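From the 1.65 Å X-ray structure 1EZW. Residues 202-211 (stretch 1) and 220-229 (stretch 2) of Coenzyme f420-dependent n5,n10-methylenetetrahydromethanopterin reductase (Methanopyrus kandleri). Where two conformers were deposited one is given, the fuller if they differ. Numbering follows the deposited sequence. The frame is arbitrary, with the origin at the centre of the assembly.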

# COMPACT_ATOMS: atom_id res chain seq x y z
N ASP A 202 -30.44 5.07 27.07
CA ASP A 202 -30.04 3.71 26.77
C ASP A 202 -28.88 3.33 27.66
O ASP A 202 -28.80 2.20 28.14
CB ASP A 202 -29.63 3.61 25.30
CG ASP A 202 -30.72 4.03 24.38
OD1 ASP A 202 -31.83 3.46 24.47
OD2 ASP A 202 -30.49 4.93 23.55
N PHE A 203 -27.98 4.28 27.90
CA PHE A 203 -26.83 4.01 28.72
C PHE A 203 -27.12 4.02 30.21
O PHE A 203 -26.41 3.39 30.98
CB PHE A 203 -25.67 4.92 28.33
CG PHE A 203 -25.15 4.62 26.93
CD1 PHE A 203 -25.71 5.24 25.81
CD2 PHE A 203 -24.24 3.58 26.75
CE1 PHE A 203 -25.38 4.82 24.52
CE2 PHE A 203 -23.89 3.15 25.46
CZ PHE A 203 -24.47 3.76 24.35
N GLU A 204 -28.17 4.72 30.60
CA GLU A 204 -28.54 4.72 32.02
C GLU A 204 -29.02 3.32 32.38
O GLU A 204 -28.91 2.89 33.52
CB GLU A 204 -29.62 5.78 32.27
CG GLU A 204 -29.02 7.18 32.12
CD GLU A 204 -30.04 8.30 32.07
OE1 GLU A 204 -31.23 8.03 31.84
OE2 GLU A 204 -29.63 9.48 32.23
N VAL A 205 -29.53 2.61 31.38
CA VAL A 205 -30.00 1.24 31.56
C VAL A 205 -28.83 0.27 31.39
O VAL A 205 -28.61 -0.62 32.21
CB VAL A 205 -31.06 0.90 30.49
CG1 VAL A 205 -31.29 -0.62 30.44
CG2 VAL A 205 -32.38 1.64 30.81
N ALA A 206 -28.03 0.48 30.34
CA ALA A 206 -26.94 -0.44 30.07
C ALA A 206 -25.74 -0.42 30.98
O ALA A 206 -25.21 -1.50 31.32
CB ALA A 206 -26.46 -0.28 28.59
N VAL A 207 -25.28 0.77 31.38
CA VAL A 207 -24.07 0.86 32.18
C VAL A 207 -24.13 0.13 33.52
O VAL A 207 -23.15 -0.52 33.89
CB VAL A 207 -23.60 2.33 32.31
CG1 VAL A 207 -22.42 2.47 33.23
CG2 VAL A 207 -23.16 2.83 30.90
N PRO A 208 -25.23 0.26 34.28
CA PRO A 208 -25.28 -0.47 35.56
C PRO A 208 -25.10 -1.99 35.36
O PRO A 208 -24.54 -2.67 36.23
CB PRO A 208 -26.68 -0.10 36.10
CG PRO A 208 -26.83 1.32 35.60
CD PRO A 208 -26.42 1.11 34.12
N LYS A 209 -25.59 -2.53 34.25
CA LYS A 209 -25.44 -3.95 34.01
C LYS A 209 -24.02 -4.32 33.63
O LYS A 209 -23.53 -5.38 34.01
CB LYS A 209 -26.46 -4.43 32.99
CG LYS A 209 -27.76 -4.85 33.67
CD LYS A 209 -27.49 -6.04 34.60
CE LYS A 209 -28.76 -6.57 35.29
NZ LYS A 209 -29.38 -5.56 36.18
N ILE A 210 -23.35 -3.44 32.87
CA ILE A 210 -21.96 -3.67 32.55
C ILE A 210 -21.20 -3.62 33.89
O ILE A 210 -20.35 -4.45 34.18
CB ILE A 210 -21.41 -2.54 31.60
CG1 ILE A 210 -22.15 -2.65 30.25
CG2 ILE A 210 -19.87 -2.61 31.53
CD1 ILE A 210 -21.90 -1.42 29.32
N GLU A 211 -21.54 -2.64 34.72
CA GLU A 211 -20.84 -2.49 35.99
C GLU A 211 -21.04 -3.71 36.88
O GLU A 211 -20.11 -4.09 37.58
CB GLU A 211 -21.30 -1.21 36.73
CG GLU A 211 -20.49 -0.99 38.01
CD GLU A 211 -20.68 0.38 38.61
OE1 GLU A 211 -21.80 0.92 38.51
OE2 GLU A 211 -19.70 0.90 39.22
N SER A 220 -13.12 -2.53 37.99
CA SER A 220 -13.76 -1.25 38.17
C SER A 220 -14.39 -0.92 36.83
O SER A 220 -13.91 -1.36 35.79
CB SER A 220 -12.72 -0.20 38.54
OG SER A 220 -13.24 1.11 38.35
N LEU A 221 -15.49 -0.18 36.86
CA LEU A 221 -16.14 0.23 35.63
C LEU A 221 -15.18 1.06 34.77
O LEU A 221 -15.30 1.08 33.55
CB LEU A 221 -17.41 1.04 35.94
CG LEU A 221 -18.33 1.53 34.82
CD1 LEU A 221 -18.80 0.37 33.95
CD2 LEU A 221 -19.54 2.23 35.41
N ASP A 222 -14.20 1.73 35.38
CA ASP A 222 -13.29 2.55 34.58
C ASP A 222 -12.29 1.77 33.73
O ASP A 222 -11.56 2.37 32.94
CB ASP A 222 -12.55 3.57 35.45
CG ASP A 222 -11.75 2.93 36.55
OD1 ASP A 222 -10.92 2.05 36.24
OD2 ASP A 222 -11.95 3.32 37.73
N GLU A 223 -12.26 0.46 33.88
CA GLU A 223 -11.40 -0.41 33.09
C GLU A 223 -12.09 -0.74 31.77
O GLU A 223 -11.49 -1.35 30.88
CB GLU A 223 -11.18 -1.74 33.80
CG GLU A 223 -10.36 -1.67 35.05
CD GLU A 223 -10.25 -3.02 35.73
OE1 GLU A 223 -10.04 -4.05 35.03
OE2 GLU A 223 -10.37 -3.06 36.97
N ILE A 224 -13.35 -0.36 31.66
CA ILE A 224 -14.13 -0.69 30.49
C ILE A 224 -14.48 0.51 29.63
O ILE A 224 -14.98 1.53 30.10
CB ILE A 224 -15.41 -1.43 30.93
CG1 ILE A 224 -14.97 -2.66 31.75
CG2 ILE A 224 -16.24 -1.86 29.71
CD1 ILE A 224 -16.07 -3.38 32.42
N ASP A 225 -14.14 0.41 28.34
CA ASP A 225 -14.45 1.47 27.40
C ASP A 225 -15.88 1.25 26.91
O ASP A 225 -16.16 0.31 26.15
CB ASP A 225 -13.43 1.41 26.23
CG ASP A 225 -13.55 2.60 25.27
OD1 ASP A 225 -14.06 3.66 25.68
OD2 ASP A 225 -13.10 2.49 24.10
N VAL A 226 -16.82 2.09 27.37
CA VAL A 226 -18.21 1.97 26.95
C VAL A 226 -18.38 2.77 25.66
O VAL A 226 -18.39 4.01 25.67
CB VAL A 226 -19.18 2.51 28.05
CG1 VAL A 226 -20.61 2.37 27.60
CG2 VAL A 226 -19.00 1.68 29.32
N ALA A 227 -18.53 2.04 24.55
CA ALA A 227 -18.61 2.67 23.23
C ALA A 227 -20.00 2.72 22.68
O ALA A 227 -20.69 1.69 22.57
CB ALA A 227 -17.70 1.91 22.26
N ALA A 228 -20.44 3.93 22.33
CA ALA A 228 -21.76 4.08 21.75
C ALA A 228 -21.66 3.99 20.23
O ALA A 228 -21.02 4.83 19.63
CB ALA A 228 -22.34 5.46 22.14
N TYR A 229 -22.25 2.95 19.65
CA TYR A 229 -22.27 2.79 18.20
C TYR A 229 -23.51 3.59 17.79
O TYR A 229 -24.64 3.09 17.84
CB TYR A 229 -22.42 1.29 17.85
CG TYR A 229 -21.15 0.60 17.35
CD1 TYR A 229 -19.88 1.05 17.70
CD2 TYR A 229 -21.24 -0.56 16.58
CE1 TYR A 229 -18.71 0.36 17.28
CE2 TYR A 229 -20.11 -1.26 16.17
CZ TYR A 229 -18.85 -0.80 16.51
OH TYR A 229 -17.74 -1.52 16.12
O HOH W 1 -17.10 0.29 39.25

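The contact between helix 202-211 and the stretch that ends in strand 225-229 is almost wholly apolar: no direct hydrogen bond crosses it, and side chains fill the 10.9 Å between the helix and strand axes. The two run roughly antiparallel, at 148°, so Phe203 lies near Ala228, Val207 near Val226, and Glu211 near Leu221.

Van der Waals packing does most of the work. Phe203 reaches far enough for its CZ to lie 3.5 Å from CB of Ala228, where the small methyl leaves room for the ring; its CD2 sits 3.9 Å from CG1 of Val226. Both neighbours meet the ring obliquely. Strand alternation explains the pattern, since Val226 and Ala228 point their CB atoms toward the helix while Ala227 points away. One turn on, Val207 lies where the backbones come closer, and its short branched side chain suffices: CG2 is 4.2 Å from Val226 CG1, and CG1 is 3.6 Å from Leu221 CD2. Ile210, longer and buried, touches three residues, with CG2 4.0 Å from both Leu221 CD1 and Ile224 CD1, and CD1 4.2 Å from Val226 CG2. Leu221 has the largest covered area of any residue here, its two methyls packing against Val207, Ile210 and Glu211.

Polar contact is confined to the margin. Partly exposed Glu211 extends its chain so that its carboxylate carbon CD lies 3.9 Å from Leu221 CD2, while OE2 accepts a hydrogen bond from a water. This single water links the stretches, donating to Glu211 OE2 at 2.7 Å and accepting from Leu221 N at 2.9 Å.

Hydrogen bonds within stretch 2 brace the turn carrying Leu221: Ser220 N donates to Glu223 OE2 (3.0 Å), and Ser220 OG donates to Asp222 OD2 (2.6 Å) while accepting from Asp222 N (3.2 Å). Serine's short hydroxyl can do both at once, and the two carboxylates serve as acceptors.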